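Local coordinates for protein alcohol dehydrogenase, zinc-containing (Thermotoga maritima, PDB 3IP1) that catalyses the NAD(+)-dependent oxidation of scyllo-inosose to 3-dehydro-scyllo-inosose with zinc as cofactor, probably as a step of myo-inositol degradation, at residues 53-58 / 107-112; 175-180 / 352-357; 203-208 / 231-236; 311-316 / 335-340. All blocks are in the same frame, centred on the assembly; numbering follows the deposited sequence. Where two conformers were deposited one is given.

Overall arrangement
From the N terminus, interaction 1 comes first and closes a loop of 48 residues in the GroES-like catalytic domain; the loop contains the zinc ligands Cys68, His97 and Glu98. Interaction 2 then closes a far longer one of 171 residues, tying the loop after strand 172-174 to helix 349-358. Interactions 3 and 4 both nest inside it, one after the other: interaction 3 packs helix 194-207 against the first helix of the Rossmann domain, and interaction 4 pairs the last two strands of its parallel sheet. These two touch, with Arg207 NE 2.7 Å from Gly340 O, a probable hydrogen bond. The centres of interactions 1 and 4 lie about 41 Å apart, in different domains.

Interaction 1 of 4, residues 53-58 / 107-112; sequences EKPTEI and GPEAIN
A chi1 of -67° sets CG of Glu109 anti to its own carbonyl carbon, and the extended chain beyond it lays the carboxylate alongside the ring of Pro55. Thr56, with chi1 at 50°, has OG1 flanked by both N and C of its backbone, so CG2 sits beside its own N and slants across Glu109. Two type I beta turns, Lys54 to Glu57 and Gly107 to Ala110, meet here in the GroES-like domain, where strand 57-66 starts and its antiparallel partner 98-106 has just ended. Proline suits the second place of each turn, its ring fixing phi, and the two rings touch at Pro55 CB and Pro108 CG, 3.7 Å apart. Gly107 N donates a hydrogen bond to Glu57 O at 2.9 Å, nearly along the C=O axis and almost straight at 169°. By contrast, the hydrogen bond from Glu109 N reaches Pro55 O, also at 2.9 Å, from above the carbonyl plane and along a more bent path. Any side chain on Gly107 would strike Pro55 O. Within segment 53-58, Glu57 OE1 accepts from the backbone N of both Glu53 and Lys54 and forms a salt bridge with Lys166, while Thr56 OG1 bonds to Asp168. Alanine is small enough at position 110 to fit close against the backbone of the other turn: Ala110 CB lies 3.5 Å from Thr56 O and 3.6 Å from Ile58 CG2.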
# COMPACT_ATOMS: atom_id res chain seq x y z
N GLU A 53 -4.22 -17.56 -37.37
CA GLU A 53 -2.92 -17.41 -38.00
C GLU A 53 -1.78 -17.64 -37.02
O GLU A 53 -0.65 -17.90 -37.43
CB GLU A 53 -2.80 -16.02 -38.60
CG GLU A 53 -3.52 -15.90 -39.92
CD GLU A 53 -3.92 -14.48 -40.21
OE1 GLU A 53 -4.10 -14.17 -41.41
OE2 GLU A 53 -4.08 -13.68 -39.25
N LYS A 54 -2.09 -17.51 -35.74
CA LYS A 54 -1.17 -17.82 -34.67
C LYS A 54 -1.85 -18.84 -33.78
O LYS A 54 -3.07 -18.81 -33.65
CB LYS A 54 -0.80 -16.56 -33.88
CG LYS A 54 0.15 -15.64 -34.61
CD LYS A 54 -0.23 -14.22 -34.38
CE LYS A 54 0.92 -13.43 -33.80
NZ LYS A 54 0.37 -12.47 -32.76
N PRO A 55 -1.06 -19.77 -33.19
CA PRO A 55 -1.71 -20.88 -32.49
C PRO A 55 -2.45 -20.47 -31.19
O PRO A 55 -3.14 -21.30 -30.60
CB PRO A 55 -0.55 -21.86 -32.20
CG PRO A 55 0.72 -21.14 -32.54
CD PRO A 55 0.38 -19.97 -33.41
N THR A 56 -2.32 -19.20 -30.80
CA THR A 56 -2.93 -18.66 -29.56
C THR A 56 -4.26 -17.94 -29.83
O THR A 56 -4.91 -17.48 -28.90
CB THR A 56 -1.99 -17.66 -28.87
OG1 THR A 56 -1.56 -16.71 -29.85
CG2 THR A 56 -0.76 -18.36 -28.29
N GLU A 57 -4.65 -17.84 -31.10
CA GLU A 57 -5.85 -17.10 -31.47
C GLU A 57 -7.13 -17.91 -31.37
O GLU A 57 -7.11 -19.14 -31.45
CB GLU A 57 -5.70 -16.51 -32.88
CG GLU A 57 -4.64 -15.40 -32.93
CD GLU A 57 -4.38 -14.87 -34.35
OE1 GLU A 57 -4.57 -15.63 -35.33
OE2 GLU A 57 -3.97 -13.69 -34.46
N ILE A 58 -8.23 -17.19 -31.17
CA ILE A 58 -9.58 -17.75 -31.23
C ILE A 58 -10.45 -16.86 -32.11
O ILE A 58 -10.14 -15.68 -32.32
CB ILE A 58 -10.27 -17.82 -29.82
CG1 ILE A 58 -10.42 -16.39 -29.23
CG2 ILE A 58 -9.48 -18.76 -28.89
CD1 ILE A 58 -11.21 -16.28 -27.90
N GLY A 107 -7.17 -22.01 -31.67
CA GLY A 107 -5.90 -22.63 -32.03
C GLY A 107 -5.41 -23.57 -30.95
O GLY A 107 -5.96 -23.58 -29.84
N PRO A 108 -4.38 -24.38 -31.26
CA PRO A 108 -3.86 -25.42 -30.37
C PRO A 108 -3.37 -24.89 -29.01
O PRO A 108 -3.51 -25.58 -28.00
CB PRO A 108 -2.71 -26.06 -31.18
CG PRO A 108 -2.38 -25.08 -32.25
CD PRO A 108 -3.72 -24.44 -32.58
N GLU A 109 -2.85 -23.66 -29.00
CA GLU A 109 -2.31 -23.04 -27.78
C GLU A 109 -3.21 -21.91 -27.26
O GLU A 109 -2.73 -21.04 -26.52
CB GLU A 109 -0.92 -22.45 -28.07
CG GLU A 109 0.18 -23.45 -28.38
CD GLU A 109 1.41 -22.79 -29.05
OE1 GLU A 109 1.70 -21.60 -28.77
OE2 GLU A 109 2.09 -23.45 -29.86
N ALA A 110 -4.48 -21.89 -27.67
CA ALA A 110 -5.39 -20.81 -27.26
C ALA A 110 -6.04 -21.14 -25.92
O ALA A 110 -7.09 -21.78 -25.86
CB ALA A 110 -6.44 -20.54 -28.34
N ILE A 111 -5.41 -20.70 -24.84
CA ILE A 111 -5.77 -21.20 -23.50
C ILE A 111 -6.81 -20.35 -22.77
O ILE A 111 -6.66 -19.14 -22.66
CB ILE A 111 -4.51 -21.38 -22.61
CG1 ILE A 111 -3.44 -22.23 -23.34
CG2 ILE A 111 -4.88 -21.96 -21.27
CD1 ILE A 111 -3.89 -23.66 -23.74
N ASN A 112 -7.85 -21.00 -22.27
CA ASN A 112 -8.84 -20.36 -21.42
C ASN A 112 -8.34 -20.34 -19.97
O ASN A 112 -8.09 -21.39 -19.38
CB ASN A 112 -10.17 -21.11 -21.50
CG ASN A 112 -11.27 -20.46 -20.68
OD1 ASN A 112 -11.01 -19.52 -19.94
ND2 ASN A 112 -12.50 -20.96 -20.81

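Interaction 2 of 4, residues 175-180 / 352-357; sequences LRELEG and RVISLM
A short 3-10 turn, residues 176-178, runs beside helix 349-358, and the closest CA atoms are those of Glu177 and Ser355, 6.8 Å apart. Two leucines and a glutamate bridge that gap. Ser355, its OG beside its own backbone N, donates to the syn lone pair of Glu177 OE1 at 2.8 Å; the helix carbonyl Pro351 O is a second acceptor near the same hydroxyl, whose one proton would have to be shared. The other carboxylate oxygen, Glu177 OE2, rests 3.4 Å from Ile354 CG2. Replacing Glu177 by an alanine would remove the carboxylate that accepts from Ser355 OG across the contact and would probably loosen the 3-10 turn from the helix. The contact joins the beta core of the catalytic domain, which the chain leaves after strand 172-174, to the helix that follows the last strand of the Rossmann sheet. Leucine and isoleucine suit its buried side: Leu175 crosses Ile354 at about a right angle, CD2 to CG1 4.0 Å, and both side chains touch Cys126 of strand 124-127. Leu178 pushes CD2 to 3.7 Å from Ile354 O and 3.9 Å from CB of Met357, a selenomethionine whose extended chain leads away toward Met363.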
# COMPACT_ATOMS: atom_id res chain seq x y z
N LEU A 175 -17.28 -16.06 -19.55
CA LEU A 175 -18.51 -15.63 -18.89
C LEU A 175 -19.33 -16.78 -18.26
O LEU A 175 -20.53 -16.60 -18.02
CB LEU A 175 -19.40 -14.85 -19.87
CG LEU A 175 -18.85 -13.56 -20.51
CD1 LEU A 175 -19.84 -13.07 -21.57
CD2 LEU A 175 -18.52 -12.44 -19.48
N ARG A 176 -18.71 -17.93 -18.02
CA ARG A 176 -19.40 -19.12 -17.43
C ARG A 176 -20.17 -18.79 -16.15
O ARG A 176 -21.29 -19.25 -15.93
CB ARG A 176 -18.38 -20.22 -17.09
CG ARG A 176 -17.98 -21.09 -18.25
CD ARG A 176 -18.78 -22.39 -18.26
NE ARG A 176 -18.73 -23.09 -16.98
CZ ARG A 176 -19.18 -24.32 -16.80
NH1 ARG A 176 -19.11 -24.90 -15.61
NH2 ARG A 176 -19.70 -24.98 -17.82
N GLU A 177 -19.53 -18.00 -15.28
CA GLU A 177 -20.16 -17.61 -14.01
C GLU A 177 -21.54 -16.93 -14.16
O GLU A 177 -22.30 -16.87 -13.21
CB GLU A 177 -19.25 -16.65 -13.24
CG GLU A 177 -17.99 -17.26 -12.60
CD GLU A 177 -17.02 -16.16 -12.19
OE1 GLU A 177 -16.85 -15.93 -10.96
OE2 GLU A 177 -16.47 -15.48 -13.09
N LEU A 178 -21.83 -16.38 -15.34
CA LEU A 178 -23.11 -15.70 -15.54
C LEU A 178 -24.23 -16.67 -15.92
O LEU A 178 -25.40 -16.30 -15.94
CB LEU A 178 -23.00 -14.58 -16.59
CG LEU A 178 -21.93 -13.48 -16.42
CD1 LEU A 178 -22.10 -12.42 -17.50
CD2 LEU A 178 -21.96 -12.83 -15.04
N GLU A 179 -23.88 -17.91 -16.24
CA GLU A 179 -24.89 -18.88 -16.65
C GLU A 179 -25.85 -19.18 -15.50
O GLU A 179 -25.43 -19.50 -14.40
CB GLU A 179 -24.24 -20.15 -17.18
CG GLU A 179 -23.72 -20.01 -18.60
CD GLU A 179 -22.81 -21.16 -19.02
OE1 GLU A 179 -22.59 -22.05 -18.19
OE2 GLU A 179 -22.31 -21.16 -20.17
N GLY A 180 -27.15 -19.03 -15.76
CA GLY A 180 -28.15 -19.33 -14.74
C GLY A 180 -28.42 -18.15 -13.83
O GLY A 180 -29.33 -18.19 -13.00
N ARG A 352 -12.77 -10.03 -11.96
CA ARG A 352 -13.50 -9.60 -10.77
C ARG A 352 -14.78 -8.86 -11.16
O ARG A 352 -15.78 -8.99 -10.47
CB ARG A 352 -12.64 -8.70 -9.87
CG ARG A 352 -11.61 -9.43 -9.00
CD ARG A 352 -10.82 -8.40 -8.19
NE ARG A 352 -9.73 -8.96 -7.39
CZ ARG A 352 -8.45 -8.98 -7.75
NH1 ARG A 352 -8.07 -8.48 -8.93
NH2 ARG A 352 -7.55 -9.50 -6.94
N VAL A 353 -14.74 -8.07 -12.23
CA VAL A 353 -15.96 -7.42 -12.72
C VAL A 353 -17.00 -8.49 -13.11
O VAL A 353 -18.18 -8.35 -12.82
CB VAL A 353 -15.71 -6.46 -13.91
CG1 VAL A 353 -17.06 -6.10 -14.61
CG2 VAL A 353 -14.97 -5.22 -13.41
N ILE A 354 -16.53 -9.57 -13.73
CA ILE A 354 -17.40 -10.70 -14.10
C ILE A 354 -18.03 -11.37 -12.85
O ILE A 354 -19.25 -11.60 -12.81
CB ILE A 354 -16.67 -11.71 -15.04
CG1 ILE A 354 -16.39 -11.04 -16.39
CG2 ILE A 354 -17.47 -13.01 -15.20
CD1 ILE A 354 -15.20 -11.63 -17.21
N SER A 355 -17.20 -11.65 -11.84
CA SER A 355 -17.68 -12.25 -10.58
C SER A 355 -18.68 -11.35 -9.89
O SER A 355 -19.67 -11.83 -9.34
CB SER A 355 -16.54 -12.55 -9.61
OG SER A 355 -15.70 -13.53 -10.19
N LEU A 356 -18.41 -10.06 -9.92
CA LEU A 356 -19.30 -9.07 -9.33
C LEU A 356 -20.68 -9.12 -10.01
O LEU A 356 -21.72 -9.22 -9.34
CB LEU A 356 -18.65 -7.69 -9.47
CG LEU A 356 -18.78 -6.61 -8.40
CD1 LEU A 356 -18.89 -7.11 -6.96
CD2 LEU A 356 -17.62 -5.67 -8.56
N MSE A 357 -20.69 -9.07 -11.34
CA MSE A 357 -21.94 -9.23 -12.08
C MSE A 357 -22.62 -10.55 -11.72
O MSE A 357 -23.82 -10.57 -11.51
CB MSE A 357 -21.71 -9.17 -13.59
CG MSE A 357 -21.32 -7.79 -14.10
SE MSE A 357 -21.15 -7.89 -16.03
CE MSE A 357 -20.68 -6.00 -16.33

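Interaction 3 of 4, residues 203-208 / 231-236; sequences AVIVRG and AILKHA
The imidazole of His235 meets its own helix by an edge: ND1 donates to Ala231 O at 3.2 Å, the oxygen lying only 8° out of the ring plane. The donor stands above the carbonyl plane, and Ala231 O also takes the helical bond from His235 N, so one residue grips it twice and the ring's rotation is fixed on the outer side of the helix, where it touches Met361. The inner side is wholly apolar. Val204 and Leu233 reach toward each other tip to tip, with Val204 CG1 3.8 Å from Leu233 CD1. Val204 CG2, wedged between its own backbone N and C, lies 4.0 Å from both CG and CD2 of Leu233. Strand 216-220 runs into helix 224-235 through a glycine-rich segment (Gly221, Gly223, Gly226) consistent with the dinucleotide-binding signature of a Rossmann fold, and helix 194-207, which carries the metal ligand Glu195, packs beside it. The axes of the short segments 203-207 and 231-235 approach to 10.6 Å at 60°. Branched side chains suit so wide a spacing, filling it without polar ends. Chi1 sets CG1 of Ile205 beside its own N, 4.0 Å from Ile232 CG2, and the bend at chi2 (-50°) turns CD1 to the same methyl at the same distance; Arg212 of the third subunit packs on Ile205. Val204 and Leu233 both touch Leu285 of strand 285-288, so the helix pair lies against the parallel sheet. Residues 203-207 form a wider pi-type turn, with a weak bond from Gly208 N to Ala203 O, and a CB on Gly208 would clash with Val204 O.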
# COMPACT_ATOMS: atom_id res chain seq x y z
N ALA A 203 -10.39 2.62 -12.63
CA ALA A 203 -10.29 3.99 -12.18
C ALA A 203 -10.52 4.12 -10.68
O ALA A 203 -9.77 4.83 -10.03
CB ALA A 203 -11.25 4.88 -12.98
N VAL A 204 -11.52 3.44 -10.13
CA VAL A 204 -11.85 3.65 -8.71
C VAL A 204 -11.21 2.68 -7.68
O VAL A 204 -10.98 3.08 -6.52
CB VAL A 204 -13.38 3.76 -8.44
CG1 VAL A 204 -13.97 4.92 -9.23
CG2 VAL A 204 -14.12 2.47 -8.76
N ILE A 205 -10.95 1.45 -8.11
CA ILE A 205 -10.42 0.41 -7.23
C ILE A 205 -8.90 0.34 -7.38
O ILE A 205 -8.18 0.45 -6.38
CB ILE A 205 -11.05 -1.00 -7.52
CG1 ILE A 205 -12.57 -0.98 -7.35
CG2 ILE A 205 -10.40 -2.11 -6.65
CD1 ILE A 205 -13.07 -0.39 -6.06
N VAL A 206 -8.43 0.16 -8.61
CA VAL A 206 -7.00 0.00 -8.88
C VAL A 206 -6.20 1.31 -8.79
O VAL A 206 -5.24 1.39 -8.03
CB VAL A 206 -6.74 -0.67 -10.26
CG1 VAL A 206 -5.23 -0.94 -10.45
CG2 VAL A 206 -7.55 -1.98 -10.39
N ARG A 207 -6.54 2.31 -9.61
CA ARG A 207 -5.86 3.61 -9.58
C ARG A 207 -6.27 4.47 -8.39
O ARG A 207 -5.42 5.05 -7.73
CB ARG A 207 -6.14 4.38 -10.89
CG ARG A 207 -5.47 3.77 -12.11
CD ARG A 207 -3.95 3.77 -11.95
NE ARG A 207 -3.42 5.12 -12.13
CZ ARG A 207 -2.45 5.66 -11.40
NH1 ARG A 207 -1.90 4.99 -10.41
NH2 ARG A 207 -2.04 6.89 -11.68
N GLY A 208 -7.57 4.58 -8.15
CA GLY A 208 -8.11 5.38 -7.07
C GLY A 208 -7.77 4.85 -5.70
O GLY A 208 -7.80 5.59 -4.71
N ALA A 231 -22.35 1.76 -9.20
CA ALA A 231 -22.58 0.36 -8.90
C ALA A 231 -21.40 -0.25 -8.14
O ALA A 231 -21.58 -0.89 -7.11
CB ALA A 231 -22.86 -0.42 -10.19
N ILE A 232 -20.19 -0.04 -8.67
CA ILE A 232 -19.00 -0.67 -8.08
C ILE A 232 -18.77 -0.20 -6.65
O ILE A 232 -18.51 -1.00 -5.74
CB ILE A 232 -17.73 -0.39 -8.91
CG1 ILE A 232 -17.76 -1.18 -10.24
CG2 ILE A 232 -16.49 -0.77 -8.11
CD1 ILE A 232 -16.89 -0.52 -11.37
N LEU A 233 -18.88 1.11 -6.45
CA LEU A 233 -18.58 1.74 -5.18
C LEU A 233 -19.66 1.50 -4.13
O LEU A 233 -19.34 1.41 -2.95
CB LEU A 233 -18.28 3.22 -5.38
CG LEU A 233 -16.93 3.42 -6.08
CD1 LEU A 233 -16.72 4.89 -6.55
CD2 LEU A 233 -15.77 2.95 -5.15
N LYS A 234 -20.92 1.36 -4.56
CA LYS A 234 -21.95 0.88 -3.64
C LYS A 234 -21.65 -0.57 -3.21
O LYS A 234 -21.62 -0.85 -2.03
CB LYS A 234 -23.37 1.01 -4.20
CG LYS A 234 -24.45 1.02 -3.13
CD LYS A 234 -24.23 2.11 -2.08
CE LYS A 234 -25.24 2.02 -0.92
NZ LYS A 234 -25.05 3.15 0.06
N HIS A 235 -21.40 -1.45 -4.18
CA HIS A 235 -21.00 -2.83 -3.87
C HIS A 235 -19.74 -2.89 -3.00
O HIS A 235 -19.58 -3.85 -2.23
CB HIS A 235 -20.87 -3.70 -5.13
CG HIS A 235 -22.18 -4.28 -5.58
ND1 HIS A 235 -23.12 -3.55 -6.29
CD2 HIS A 235 -22.74 -5.50 -5.37
CE1 HIS A 235 -24.18 -4.30 -6.52
NE2 HIS A 235 -23.98 -5.48 -5.97
N ALA A 236 -18.89 -1.86 -3.09
CA ALA A 236 -17.65 -1.78 -2.31
C ALA A 236 -17.87 -1.29 -0.88
O ALA A 236 -16.90 -1.20 -0.10
CB ALA A 236 -16.65 -0.88 -3.01

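Interaction 4 of 4, residues 311-316 / 335-340; sequences NATVAI and RAQIVG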
# COMPACT_ATOMS: atom_id res chain seq x y z
N ASN A 311 -7.51 12.88 3.27
CA ASN A 311 -7.11 11.76 2.42
C ASN A 311 -8.02 11.50 1.20
O ASN A 311 -8.08 10.39 0.70
CB ASN A 311 -6.95 10.48 3.28
CG ASN A 311 -5.79 10.58 4.24
OD1 ASN A 311 -4.66 10.91 3.84
ND2 ASN A 311 -6.04 10.32 5.51
N ALA A 312 -8.70 12.54 0.71
CA ALA A 312 -9.51 12.41 -0.51
C ALA A 312 -8.60 12.13 -1.69
O ALA A 312 -7.49 12.64 -1.77
CB ALA A 312 -10.33 13.66 -0.79
N THR A 313 -9.10 11.31 -2.60
CA THR A 313 -8.45 11.07 -3.87
C THR A 313 -9.35 11.57 -5.00
O THR A 313 -10.56 11.29 -5.02
CB THR A 313 -8.15 9.56 -4.04
OG1 THR A 313 -7.16 9.17 -3.08
CG2 THR A 313 -7.62 9.26 -5.46
N VAL A 314 -8.78 12.33 -5.94
CA VAL A 314 -9.53 12.65 -7.15
C VAL A 314 -8.97 11.81 -8.28
O VAL A 314 -7.80 11.93 -8.62
CB VAL A 314 -9.50 14.12 -7.55
CG1 VAL A 314 -10.50 14.37 -8.69
CG2 VAL A 314 -9.83 14.99 -6.39
N ALA A 315 -9.81 10.94 -8.82
CA ALA A 315 -9.39 10.09 -9.93
C ALA A 315 -9.96 10.70 -11.21
O ALA A 315 -11.17 10.97 -11.29
CB ALA A 315 -9.89 8.66 -9.72
N ILE A 316 -9.09 10.94 -12.19
CA ILE A 316 -9.49 11.52 -13.48
C ILE A 316 -9.53 10.45 -14.56
O ILE A 316 -8.50 9.88 -14.90
CB ILE A 316 -8.55 12.68 -13.91
CG1 ILE A 316 -8.56 13.79 -12.85
CG2 ILE A 316 -8.99 13.27 -15.27
CD1 ILE A 316 -7.30 14.68 -12.84
N ARG A 335 -4.57 16.92 2.84
CA ARG A 335 -3.90 15.62 2.66
C ARG A 335 -4.56 14.80 1.54
O ARG A 335 -4.85 13.61 1.69
CB ARG A 335 -3.89 14.84 4.00
CG ARG A 335 -2.68 13.95 4.17
CD ARG A 335 -2.83 13.04 5.39
NE ARG A 335 -1.56 12.42 5.73
CZ ARG A 335 -1.16 11.24 5.29
NH1 ARG A 335 0.03 10.78 5.65
NH2 ARG A 335 -1.95 10.50 4.53
N ALA A 336 -4.78 15.46 0.41
CA ALA A 336 -5.52 14.87 -0.69
C ALA A 336 -4.58 14.56 -1.84
O ALA A 336 -3.43 15.00 -1.86
CB ALA A 336 -6.66 15.78 -1.13
N GLN A 337 -5.05 13.75 -2.78
CA GLN A 337 -4.24 13.40 -3.94
C GLN A 337 -5.07 13.27 -5.23
O GLN A 337 -6.29 13.21 -5.20
CB GLN A 337 -3.40 12.13 -3.71
CG GLN A 337 -4.17 10.90 -3.16
CD GLN A 337 -4.42 10.94 -1.62
OE1 GLN A 337 -3.65 11.51 -0.82
NE2 GLN A 337 -5.52 10.34 -1.21
N ILE A 338 -4.36 13.23 -6.35
CA ILE A 338 -4.93 13.21 -7.68
C ILE A 338 -4.24 12.11 -8.46
O ILE A 338 -3.02 12.11 -8.58
CB ILE A 338 -4.64 14.55 -8.44
CG1 ILE A 338 -5.15 15.76 -7.65
CG2 ILE A 338 -5.23 14.50 -9.87
CD1 ILE A 338 -4.59 17.06 -8.16
N VAL A 339 -5.03 11.18 -8.98
CA VAL A 339 -4.52 10.10 -9.83
C VAL A 339 -5.21 10.16 -11.19
O VAL A 339 -6.41 10.44 -11.31
CB VAL A 339 -4.69 8.67 -9.18
CG1 VAL A 339 -4.01 8.59 -7.81
CG2 VAL A 339 -6.16 8.29 -9.03
N GLY A 340 -4.45 9.90 -12.24
CA GLY A 340 -5.04 9.71 -13.53
C GLY A 340 -5.25 8.22 -13.75
O GLY A 340 -4.54 7.39 -13.17
O HOH W 1 -3.89 9.84 1.23
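Two donors grip Asn311 OD1: Arg335 NH2 at 2.8 Å and a water. The arginine, extended from CG to NE, runs beside the asparagine and offers its guanidinium edge in plane to a lone pair of OD1, although the amide and guanidinium planes are turned 79° apart. A leucine in place of Arg335 would remove this donor and would probably leave the Asn311 amide less firmly oriented. The water passes the link on, donating also to Gln337 OE1, which Arg207 of the fourth subunit binds as well. Glutamine suits its place because, with CG tucked in between backbone N and C and a bend at chi2 of -80°, its amide folds back until NE2 gives Thr313 OG1 a nearly straight bond, 2.7 Å and 177°. The backbones pair in parallel: Val314 N binds Gln337 O at 2.7 Å, and Val339 N returns to Val314 O at 2.9 Å. On the face of Val314 and Ile338, Ile316 CD1 lies 3.6 Å from Ile338 CG2, with Trp297 of helix 293-306 against both isoleucines. These are the last two strands of the 3-2-1-4-5-6 Rossmann sheet, whose edge strand 337-340 pairs antiparallel with the fourth subunit, as in dimers of zinc alcohol dehydrogenases.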